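Local structure of chorismate mutase (Burkholderia thailandensis, 6CNZ) at residues A16-R27 and L118-V129; R133-L142 and T165-A173. The protein probably catalyses the rearrangement of chorismate to prephenate, as a chorismate mutase of the all-helical type II family. One frame throughout, in Å; residues are numbered along the deposited sequence.

Contact 1. Residues A16-R27 and L118-V129. With NO3 (nitrate ion), chain I; NO3 (nitrate ion), chain G.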
loop_
_atom_site.group_PDB
_atom_site.type_symbol
_atom_site.label_atom_id
_atom_site.label_comp_id
_atom_site.label_asym_id
_atom_site.label_seq_id
_atom_site.Cartn_x
_atom_site.Cartn_y
_atom_site.Cartn_z
ATOM N N ALA A 16 -13.656 8.251 -2.347
ATOM C CA ALA A 16 -13.265 7.695 -3.640
ATOM C C ALA A 16 -11.883 8.187 -4.040
ATOM O O ALA A 16 -11.002 7.391 -4.395
ATOM C CB ALA A 16 -14.295 8.055 -4.708
ATOM N N LEU A 17 -11.667 9.505 -3.953
ATOM C CA LEU A 17 -10.355 10.071 -4.237
ATOM C C LEU A 17 -9.298 9.549 -3.274
ATOM O O LEU A 17 -8.184 9.220 -3.690
ATOM C CB LEU A 17 -10.414 11.596 -4.160
ATOM C CG LEU A 17 -11.146 12.325 -5.272
ATOM C CD1 LEU A 17 -11.189 13.817 -4.928
ATOM C CD2 LEU A 17 -10.428 12.091 -6.574
ATOM N N THR A 18 -9.622 9.499 -1.978
ATOM C CA THR A 18 -8.663 9.053 -0.974
ATOM C C THR A 18 -8.180 7.637 -1.253
ATOM O O THR A 18 -6.983 7.337 -1.134
ATOM C CB THR A 18 -9.311 9.127 0.411
ATOM O OG1 THR A 18 -9.917 10.411 0.590
ATOM C CG2 THR A 18 -8.267 8.914 1.496
ATOM N N ASN A 19 -9.102 6.746 -1.619
ATOM C CA ASN A 19 -8.726 5.372 -1.937
ATOM C C ASN A 19 -7.877 5.314 -3.196
ATOM O O ASN A 19 -6.903 4.549 -3.262
ATOM C CB ASN A 19 -9.978 4.518 -2.084
ATOM C CG ASN A 19 -10.431 3.924 -0.757
ATOM O OD1 ASN A 19 -9.636 3.785 0.171
ATOM N ND2 ASN A 19 -11.692 3.537 -0.677
ATOM N N LEU A 20 -8.208 6.150 -4.184
ATOM C CA LEU A 20 -7.432 6.206 -5.421
ATOM C C LEU A 20 -5.987 6.628 -5.151
ATOM O O LEU A 20 -5.042 6.017 -5.663
ATOM C CB LEU A 20 -8.098 7.176 -6.411
ATOM C CG LEU A 20 -7.506 7.195 -7.819
ATOM C CD1 LEU A 20 -7.647 5.807 -8.451
ATOM C CD2 LEU A 20 -8.169 8.246 -8.690
ATOM N N VAL A 21 -5.802 7.691 -4.362
ATOM C CA VAL A 21 -4.457 8.139 -3.985
ATOM C C VAL A 21 -3.683 7.010 -3.303
ATOM O O VAL A 21 -2.534 6.718 -3.649
ATOM C CB VAL A 21 -4.558 9.387 -3.082
ATOM C CG1 VAL A 21 -3.176 9.812 -2.541
ATOM C CG2 VAL A 21 -5.206 10.524 -3.835
ATOM N N ALA A 22 -4.302 6.367 -2.315
ATOM C CA ALA A 22 -3.605 5.323 -1.565
ATOM C C ALA A 22 -3.149 4.196 -2.477
ATOM O O ALA A 22 -2.015 3.713 -2.364
ATOM C CB ALA A 22 -4.510 4.774 -0.462
ATOM N N LEU A 23 -4.005 3.787 -3.413
ATOM C CA LEU A 23 -3.632 2.674 -4.279
ATOM C C LEU A 23 -2.578 3.097 -5.292
ATOM O O LEU A 23 -1.651 2.324 -5.589
ATOM C CB LEU A 23 -4.873 2.101 -4.968
ATOM C CG LEU A 23 -5.816 1.322 -4.029
ATOM C CD1 LEU A 23 -7.202 1.180 -4.662
ATOM C CD2 LEU A 23 -5.233 -0.059 -3.612
ATOM N N ALA A 24 -2.686 4.329 -5.818
ATOM C CA ALA A 24 -1.673 4.817 -6.747
ATOM C C ALA A 24 -0.321 4.883 -6.065
ATOM O O ALA A 24 0.707 4.555 -6.665
ATOM C CB ALA A 24 -2.049 6.197 -7.298
ATOM N N SER A 25 -0.306 5.310 -4.807
ATOM C CA SER A 25 0.945 5.350 -4.063
ATOM C C SER A 25 1.466 3.941 -3.801
ATOM O O SER A 25 2.674 3.687 -3.887
ATOM C CB SER A 25 0.727 6.115 -2.749
ATOM O OG SER A 25 1.829 5.971 -1.877
ATOM N N GLN A 26 0.559 3.017 -3.487
ATOM C CA GLN A 26 0.949 1.632 -3.270
ATOM C C GLN A 26 1.585 1.041 -4.525
ATOM O O GLN A 26 2.623 0.373 -4.452
ATOM C CB GLN A 26 -0.281 0.829 -2.824
ATOM C CG GLN A 26 -0.007 -0.589 -2.373
ATOM C CD GLN A 26 -1.238 -1.290 -1.762
ATOM O OE1 GLN A 26 -2.182 -0.648 -1.301
ATOM N NE2 GLN A 26 -1.214 -2.612 -1.761
ATOM N N ARG A 27 1.003 1.308 -5.690
ATOM C CA ARG A 27 1.597 0.801 -6.928
ATOM C C ARG A 27 2.949 1.447 -7.192
ATOM O O ARG A 27 3.913 0.766 -7.573
ATOM C CB ARG A 27 0.657 1.044 -8.108
ATOM C CG ARG A 27 1.034 0.270 -9.359
ATOM C CD ARG A 27 0.302 0.813 -10.581
ATOM N NE ARG A 27 0.406 -0.103 -11.702
ATOM C CZ ARG A 27 1.427 -0.131 -12.545
ATOM N NH1 ARG A 27 2.428 0.734 -12.406
ATOM N NH2 ARG A 27 1.443 -1.024 -13.526
ATOM N N LEU A 118 -2.860 -4.752 -8.421
ATOM C CA LEU A 118 -3.231 -3.345 -8.304
ATOM C C LEU A 118 -3.939 -2.837 -9.558
ATOM O O LEU A 118 -4.730 -1.886 -9.479
ATOM C CB LEU A 118 -2.001 -2.499 -7.983
ATOM C CG LEU A 118 -1.642 -2.619 -6.494
ATOM C CD1 LEU A 118 -0.221 -2.160 -6.224
ATOM C CD2 LEU A 118 -2.616 -1.866 -5.622
ATOM N N THR A 119 -3.694 -3.465 -10.713
ATOM C CA THR A 119 -4.427 -3.097 -11.918
ATOM C C THR A 119 -5.930 -3.131 -11.674
ATOM O O THR A 119 -6.628 -2.136 -11.892
ATOM C CB THR A 119 -4.048 -4.018 -13.074
ATOM O OG1 THR A 119 -2.658 -3.846 -13.379
ATOM C CG2 THR A 119 -4.877 -3.679 -14.301
ATOM N N GLN A 120 -6.440 -4.256 -11.170
ATOM C CA GLN A 120 -7.877 -4.361 -10.930
ATOM C C GLN A 120 -8.350 -3.413 -9.831
ATOM O O GLN A 120 -9.449 -2.856 -9.928
ATOM C CB GLN A 120 -8.265 -5.799 -10.581
ATOM C CG GLN A 120 -9.794 -5.999 -10.461
ATOM C CD GLN A 120 -10.594 -5.416 -11.647
ATOM O OE1 GLN A 120 -10.211 -5.557 -12.814
ATOM N NE2 GLN A 120 -11.712 -4.762 -11.339
ATOM N N SER A 121 -7.570 -3.253 -8.754
ATOM C CA SER A 121 -7.986 -2.339 -7.685
ATOM C C SER A 121 -8.018 -0.898 -8.181
ATOM O O SER A 121 -8.944 -0.142 -7.863
ATOM C CB SER A 121 -7.046 -2.450 -6.481
ATOM O OG SER A 121 -6.883 -3.791 -6.079
ATOM N N LEU A 122 -7.016 -0.507 -8.962
ATOM C CA LEU A 122 -6.982 0.841 -9.516
ATOM C C LEU A 122 -8.129 1.074 -10.482
ATOM O O LEU A 122 -8.737 2.153 -10.479
ATOM C CB LEU A 122 -5.648 1.077 -10.211
ATOM C CG LEU A 122 -4.532 1.356 -9.205
ATOM C CD1 LEU A 122 -3.193 1.478 -9.919
ATOM C CD2 LEU A 122 -4.847 2.639 -8.438
ATOM N N ILE A 123 -8.444 0.084 -11.321
ATOM C CA ILE A 123 -9.545 0.274 -12.261
ATOM C C ILE A 123 -10.858 0.422 -11.510
ATOM O O ILE A 123 -11.677 1.285 -11.839
ATOM C CB ILE A 123 -9.599 -0.872 -13.287
ATOM C CG1 ILE A 123 -8.406 -0.757 -14.224
ATOM C CG2 ILE A 123 -10.892 -0.823 -14.087
ATOM C CD1 ILE A 123 -8.493 -1.672 -15.406
ATOM N N ALA A 124 -11.068 -0.388 -10.472
ATOM C CA ALA A 124 -12.273 -0.245 -9.661
ATOM C C ALA A 124 -12.274 1.075 -8.890
ATOM O O ALA A 124 -13.327 1.709 -8.731
ATOM C CB ALA A 124 -12.401 -1.430 -8.704
ATOM N N ALA A 125 -11.106 1.506 -8.401
ATOM C CA ALA A 125 -11.039 2.783 -7.699
ATOM C C ALA A 125 -11.310 3.945 -8.646
ATOM O O ALA A 125 -11.996 4.901 -8.276
ATOM C CB ALA A 125 -9.674 2.957 -7.027
ATOM N N LEU A 126 -10.774 3.876 -9.870
ATOM C CA LEU A 126 -11.021 4.922 -10.856
ATOM C C LEU A 126 -12.503 5.020 -11.199
ATOM O O LEU A 126 -13.040 6.124 -11.369
ATOM C CB LEU A 126 -10.195 4.642 -12.114
ATOM C CG LEU A 126 -9.846 5.794 -13.065
ATOM C CD1 LEU A 126 -9.018 6.868 -12.354
ATOM C CD2 LEU A 126 -9.083 5.239 -14.257
ATOM N N ALA A 127 -13.177 3.869 -11.316
ATOM C CA ALA A 127 -14.612 3.862 -11.595
ATOM C C ALA A 127 -15.386 4.669 -10.563
ATOM O O ALA A 127 -16.375 5.327 -10.898
ATOM C CB ALA A 127 -15.143 2.428 -11.630
ATOM N N ARG A 128 -14.964 4.623 -9.295
ATOM C CA ARG A 128 -15.681 5.402 -8.292
ATOM C C ARG A 128 -15.346 6.877 -8.377
ATOM O O ARG A 128 -16.128 7.706 -7.900
ATOM C CB ARG A 128 -15.385 4.893 -6.884
ATOM C CG ARG A 128 -16.038 3.551 -6.577
ATOM C CD ARG A 128 -15.535 3.000 -5.263
ATOM N NE ARG A 128 -15.899 1.599 -5.086
ATOM C CZ ARG A 128 -15.562 0.876 -4.025
ATOM N NH1 ARG A 128 -14.858 1.433 -3.050
ATOM N NH2 ARG A 128 -15.922 -0.399 -3.938
ATOM N N VAL A 129 -14.201 7.221 -8.960
ATOM C CA VAL A 129 -13.829 8.625 -9.106
ATOM C C VAL A 129 -14.422 9.239 -10.370
ATOM O O VAL A 129 -14.611 10.461 -10.426
ATOM C CB VAL A 129 -12.294 8.733 -9.050
ATOM C CG1 VAL A 129 -11.802 10.094 -9.496
ATOM C CG2 VAL A 129 -11.824 8.441 -7.624
HETATM N N NO3 I . 4.438 -0.727 -15.491
HETATM O O1 NO3 I . 4.406 0.306 -14.752
HETATM O O2 NO3 I . 3.853 -1.793 -15.128
HETATM O O3 NO3 I . 5.059 -0.702 -16.598
HETATM N N NO3 G . 3.879 8.578 -2.326
HETATM O O1 NO3 G . 3.736 7.564 -3.077
HETATM O O2 NO3 G . 4.885 9.341 -2.467
HETATM O O3 NO3 G . 3.020 8.822 -1.428
HETATM O O HOH W 1 -12.135 5.119 -5.412
HETATM O O HOH W 2 -13.368 4.049 -3.015
HETATM O O HOH W 3 -0.956 -2.429 -12.064
#

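Contact 2. Residues R133-L142 and T165-A173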
loop_
_atom_site.group_PDB
_atom_site.type_symbol
_atom_site.label_atom_id
_atom_site.label_comp_id
_atom_site.label_asym_id
_atom_site.label_seq_id
_atom_site.Cartn_x
_atom_site.Cartn_y
_atom_site.Cartn_z
ATOM N N ARG A 133 -15.050 13.507 -12.473
ATOM C CA ARG A 133 -13.969 13.842 -13.391
ATOM C C ARG A 133 -14.067 15.287 -13.859
ATOM O O ARG A 133 -13.058 15.991 -13.946
ATOM C CB ARG A 133 -14.002 12.871 -14.572
ATOM C CG ARG A 133 -12.970 13.105 -15.640
ATOM C CD ARG A 133 -13.201 12.135 -16.783
ATOM N NE ARG A 133 -12.233 12.315 -17.854
ATOM C CZ ARG A 133 -12.273 11.659 -19.007
ATOM N NH1 ARG A 133 -13.241 10.779 -19.241
ATOM N NH2 ARG A 133 -11.350 11.885 -19.927
ATOM N N ASP A 134 -15.285 15.751 -14.121
ATOM C CA ASP A 134 -15.556 17.096 -14.598
ATOM C C ASP A 134 -16.130 17.997 -13.519
ATOM O O ASP A 134 -16.618 19.088 -13.832
ATOM C CB ASP A 134 -16.521 17.035 -15.781
ATOM C CG ASP A 134 -15.997 16.164 -16.896
ATOM O OD1 ASP A 134 -14.830 16.343 -17.282
ATOM O OD2 ASP A 134 -16.726 15.267 -17.352
ATOM N N ALA A 135 -16.115 17.567 -12.265
ATOM C CA ALA A 135 -16.677 18.412 -11.223
ATOM C C ALA A 135 -15.768 19.615 -11.006
ATOM O O ALA A 135 -14.541 19.473 -11.006
ATOM C CB ALA A 135 -16.853 17.645 -9.917
ATOM N N PRO A 136 -16.337 20.808 -10.835
ATOM C CA PRO A 136 -15.494 22.013 -10.726
ATOM C C PRO A 136 -14.462 21.949 -9.611
ATOM O O PRO A 136 -13.344 22.453 -9.784
ATOM C CB PRO A 136 -16.518 23.135 -10.493
ATOM C CG PRO A 136 -17.808 22.596 -10.998
ATOM C CD PRO A 136 -17.779 21.119 -10.792
ATOM N N ASP A 137 -14.778 21.326 -8.479
ATOM C CA ASP A 137 -13.827 21.256 -7.378
ATOM C C ASP A 137 -13.041 19.946 -7.329
ATOM O O ASP A 137 -12.359 19.687 -6.331
ATOM C CB ASP A 137 -14.542 21.490 -6.046
ATOM C CG ASP A 137 -15.717 20.567 -5.844
ATOM O OD1 ASP A 137 -15.913 19.642 -6.669
ATOM O OD2 ASP A 137 -16.453 20.783 -4.858
ATOM N N CYS A 138 -13.121 19.111 -8.366
ATOM C CA CYS A 138 -12.282 17.913 -8.408
ATOM C C CYS A 138 -10.807 18.231 -8.215
ATOM O O CYS A 138 -10.175 17.604 -7.349
ATOM C CB CYS A 138 -12.492 17.145 -9.722
ATOM S SG CYS A 138 -11.496 15.588 -9.891
ATOM N N PRO A 139 -10.203 19.183 -8.941
ATOM C CA PRO A 139 -8.755 19.390 -8.780
ATOM C C PRO A 139 -8.330 19.741 -7.360
ATOM O O PRO A 139 -7.294 19.244 -6.894
ATOM C CB PRO A 139 -8.465 20.533 -9.760
ATOM C CG PRO A 139 -9.512 20.382 -10.812
ATOM C CD PRO A 139 -10.740 20.016 -10.036
ATOM N N SER A 140 -9.077 20.601 -6.661
ATOM C CA SER A 140 -8.664 20.968 -5.307
ATOM C C SER A 140 -8.882 19.821 -4.320
ATOM O O SER A 140 -8.078 19.625 -3.405
ATOM C CB SER A 140 -9.407 22.210 -4.834
ATOM O OG SER A 140 -10.779 21.923 -4.727
ATOM N N ARG A 141 -9.980 19.078 -4.467
ATOM C CA ARG A 141 -10.197 17.920 -3.611
ATOM C C ARG A 141 -9.112 16.862 -3.823
ATOM O O ARG A 141 -8.559 16.330 -2.853
ATOM C CB ARG A 141 -11.599 17.373 -3.857
ATOM C CG ARG A 141 -12.668 18.401 -3.452
ATOM C CD ARG A 141 -14.063 17.996 -3.906
ATOM N NE ARG A 141 -14.424 16.659 -3.452
ATOM C CZ ARG A 141 -15.505 16.000 -3.854
ATOM N NH1 ARG A 141 -16.342 16.555 -4.720
ATOM N NH2 ARG A 141 -15.747 14.781 -3.393
ATOM N N LEU A 142 -8.753 16.591 -5.080
ATOM C CA LEU A 142 -7.640 15.685 -5.365
ATOM C C LEU A 142 -6.337 16.189 -4.741
ATOM O O LEU A 142 -5.627 15.438 -4.051
ATOM C CB LEU A 142 -7.476 15.518 -6.875
ATOM C CG LEU A 142 -6.204 14.772 -7.301
ATOM C CD1 LEU A 142 -6.135 13.368 -6.675
ATOM C CD2 LEU A 142 -6.108 14.695 -8.820
ATOM N N THR A 165 2.784 13.015 -10.973
ATOM C CA THR A 165 2.665 12.508 -12.341
ATOM C C THR A 165 1.547 11.477 -12.446
ATOM O O THR A 165 0.708 11.543 -13.351
ATOM C CB THR A 165 3.995 11.896 -12.797
ATOM O OG1 THR A 165 5.017 12.894 -12.760
ATOM C CG2 THR A 165 3.896 11.347 -14.221
ATOM N N ALA A 166 1.497 10.540 -11.495
ATOM C CA ALA A 166 0.561 9.427 -11.589
ATOM C C ALA A 166 -0.886 9.881 -11.490
ATOM O O ALA A 166 -1.787 9.180 -11.970
ATOM C CB ALA A 166 0.843 8.393 -10.494
ATOM N N LEU A 167 -1.140 11.004 -10.831
ATOM C CA LEU A 167 -2.506 11.471 -10.626
ATOM C C LEU A 167 -2.818 12.710 -11.461
ATOM O O LEU A 167 -3.738 13.461 -11.134
ATOM C CB LEU A 167 -2.735 11.732 -9.140
ATOM C CG LEU A 167 -2.483 10.460 -8.301
ATOM C CD1 LEU A 167 -2.359 10.747 -6.805
ATOM C CD2 LEU A 167 -3.590 9.440 -8.569
ATOM N N SER A 168 -2.085 12.926 -12.550
ATOM C CA SER A 168 -2.152 14.202 -13.249
ATOM C C SER A 168 -3.266 14.275 -14.292
ATOM O O SER A 168 -3.504 15.358 -14.836
ATOM C CB SER A 168 -0.791 14.529 -13.889
ATOM O OG SER A 168 -0.481 13.669 -14.983
ATOM N N HIS A 169 -3.987 13.180 -14.562
ATOM C CA HIS A 169 -5.159 13.246 -15.437
ATOM C C HIS A 169 -6.384 12.605 -14.795
ATOM O O HIS A 169 -7.274 12.109 -15.496
ATOM C CB HIS A 169 -4.884 12.608 -16.795
ATOM C CG HIS A 169 -3.756 13.245 -17.532
ATOM N ND1 HIS A 169 -2.443 12.872 -17.345
ATOM C CD2 HIS A 169 -3.735 14.258 -18.432
ATOM C CE1 HIS A 169 -1.661 13.615 -18.111
ATOM N NE2 HIS A 169 -2.422 14.464 -18.781
ATOM N N VAL A 170 -6.463 12.641 -13.465
ATOM C CA VAL A 170 -7.662 12.171 -12.787
ATOM C C VAL A 170 -8.809 13.151 -12.996
ATOM O O VAL A 170 -9.956 12.747 -13.248
ATOM C CB VAL A 170 -7.365 11.935 -11.289
ATOM C CG1 VAL A 170 -8.650 11.738 -10.502
ATOM C CG2 VAL A 170 -6.463 10.720 -11.123
ATOM N N CYS A 171 -8.527 14.447 -12.902
ATOM C CA CYS A 171 -9.532 15.477 -13.121
ATOM C C CYS A 171 -9.342 16.074 -14.504
ATOM O O CYS A 171 -8.212 16.236 -14.973
ATOM C CB CYS A 171 -9.455 16.596 -12.084
ATOM S SG CYS A 171 -9.563 16.104 -10.356
ATOM N N ALA A 172 -10.458 16.400 -15.147
ATOM C CA ALA A 172 -10.412 16.982 -16.479
ATOM C C ALA A 172 -9.520 18.218 -16.515
ATOM O O ALA A 172 -8.644 18.337 -17.375
ATOM C CB ALA A 172 -11.827 17.315 -16.942
ATOM N N ALA A 173 -9.711 19.138 -15.576
ATOM C CA ALA A 173 -8.926 20.377 -15.558
ATOM C C ALA A 173 -7.438 20.110 -15.300
ATOM O O ALA A 173 -7.001 19.950 -14.158
ATOM C CB ALA A 173 -9.485 21.348 -14.514
HETATM O O HOH W 4 -9.249 13.620 -17.235
#

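Contact 1. Residues A16-R27 and L118-V129
Leu118 opens the contact by sending its two methyls to different partners: CD1 lies 3.5 Å from Arg27 CA, while CD2 meets Leu23 CD2. At the next residue, water 3 joins Thr119 OG1 to Arg27 NE at the edge of the guanidinium. The other edge of that group, carried out on an extended chain, grips a nitrate ion through NH1 and NH2, an anion probably from the crystallisation liquor. Leu122 is a knob among Leu20, Leu23, Ala24 and Arg27; with CG anti to its carbonyl carbon (chi1 -78°), CD2 presses to 3.5 Å from Leu23 CB and CD1 lies across Arg27 CD. Ala125 receives Leu20 CD1 at 3.8 Å from its CB, and its carbonyl shares water 1 with Ala16 O. Arg128 NH1 meets Asn19 ND2 through water 2, its guanidinium also bonding Thr151 and Asn148 of the second subunit. Val129 closes the row, CG1 3.8 Å from Leu17 CD2 and CG2 against Leu20. In return Leu20 sits among Leu122, Ala125, Leu126 and Val129, and Leu23 among Leu118, Ser121, Leu122 and Ala125: reciprocal knobs-into-holes packing of an antiparallel helix pair. Phe76 of helix 69-96 packs on Leu122, and Trp149 of helix 138-153 on Val21 and Ala22.

Contact 2. Residues R133-L142 and T165-A173
The backbones of Arg133 and Cys171 come within 4.7 Å at their CA atoms, and just beyond them Ala172 N donates a nearly straight hydrogen bond to Arg133 O (2.9 Å, 177° at the hydrogen), the donor tilted from the carbonyl plane. The two segments are also joined covalently: Cys138 SG and Cys171 SG form a disulfide with a chi3 of -76°. The two sulfurs arrive by different routes, that of Cys138 anti to its backbone N (chi1 -179°) and that of Cys171 anti to its carbonyl carbon, beside its own N. Pro139 follows Cys138 at the start of the helix and flanks the bridge, its CG resting 4.0 Å from Cys171 CB and also touching the poorly ordered Ala173. On the next turn Leu142 turns inward; its CD2 approaches Leu167 O at 3.5 Å and packs obliquely on Val170 CB, while the sulfur of Cys171 lies 4.0 Å from the same methyl. The disulfide is thus bordered by proline on one flank and by leucine on another. At the start of 133-142, the Arg133 side chain is extended, its CG 3.9 Å from Val170 O, and water 4 accepts a weak bond from Arg133 NE while donating to His169 O. The tail is also tied to helix 69-96: Tyr71 OH bonds Val170 O, and His169 ND1 is hydrogen-bonded to Asp78 OD2. Two type I turns shape the segments, Ala135 to Cys138 leading into helix 138-153 and Leu167 to Val170 following helix 157-166. The arrangement is that of a C-terminal tail stapled by a disulfide to the first turn of a preceding helix, a covalent closure of the end of this all-helical chorismate mutase fold.

How the contacts relate
Contact 1 closes before contact 2 opens, so the two are in series along the chain, with their centres about 14 Å apart. Helix 107-129, which ends contact 1, is followed directly by helix 138-153, whose first turn belongs to contact 2. They also meet in space, where Val129 CG1 packs 3.7 Å from Val170 CG1. Helix 15-29 is shared: it pairs with helix 107-129 and packs against helix 138-153 through Leu17 and the C-terminal segment through Ala24. Contact 1 is buried and reaches the second subunit, whereas contact 2, farther from the centre, is partly buried and touched by no other chain of the dimer. The buried helix pair and the disulfide-bridged tail thus form one continuous packed region.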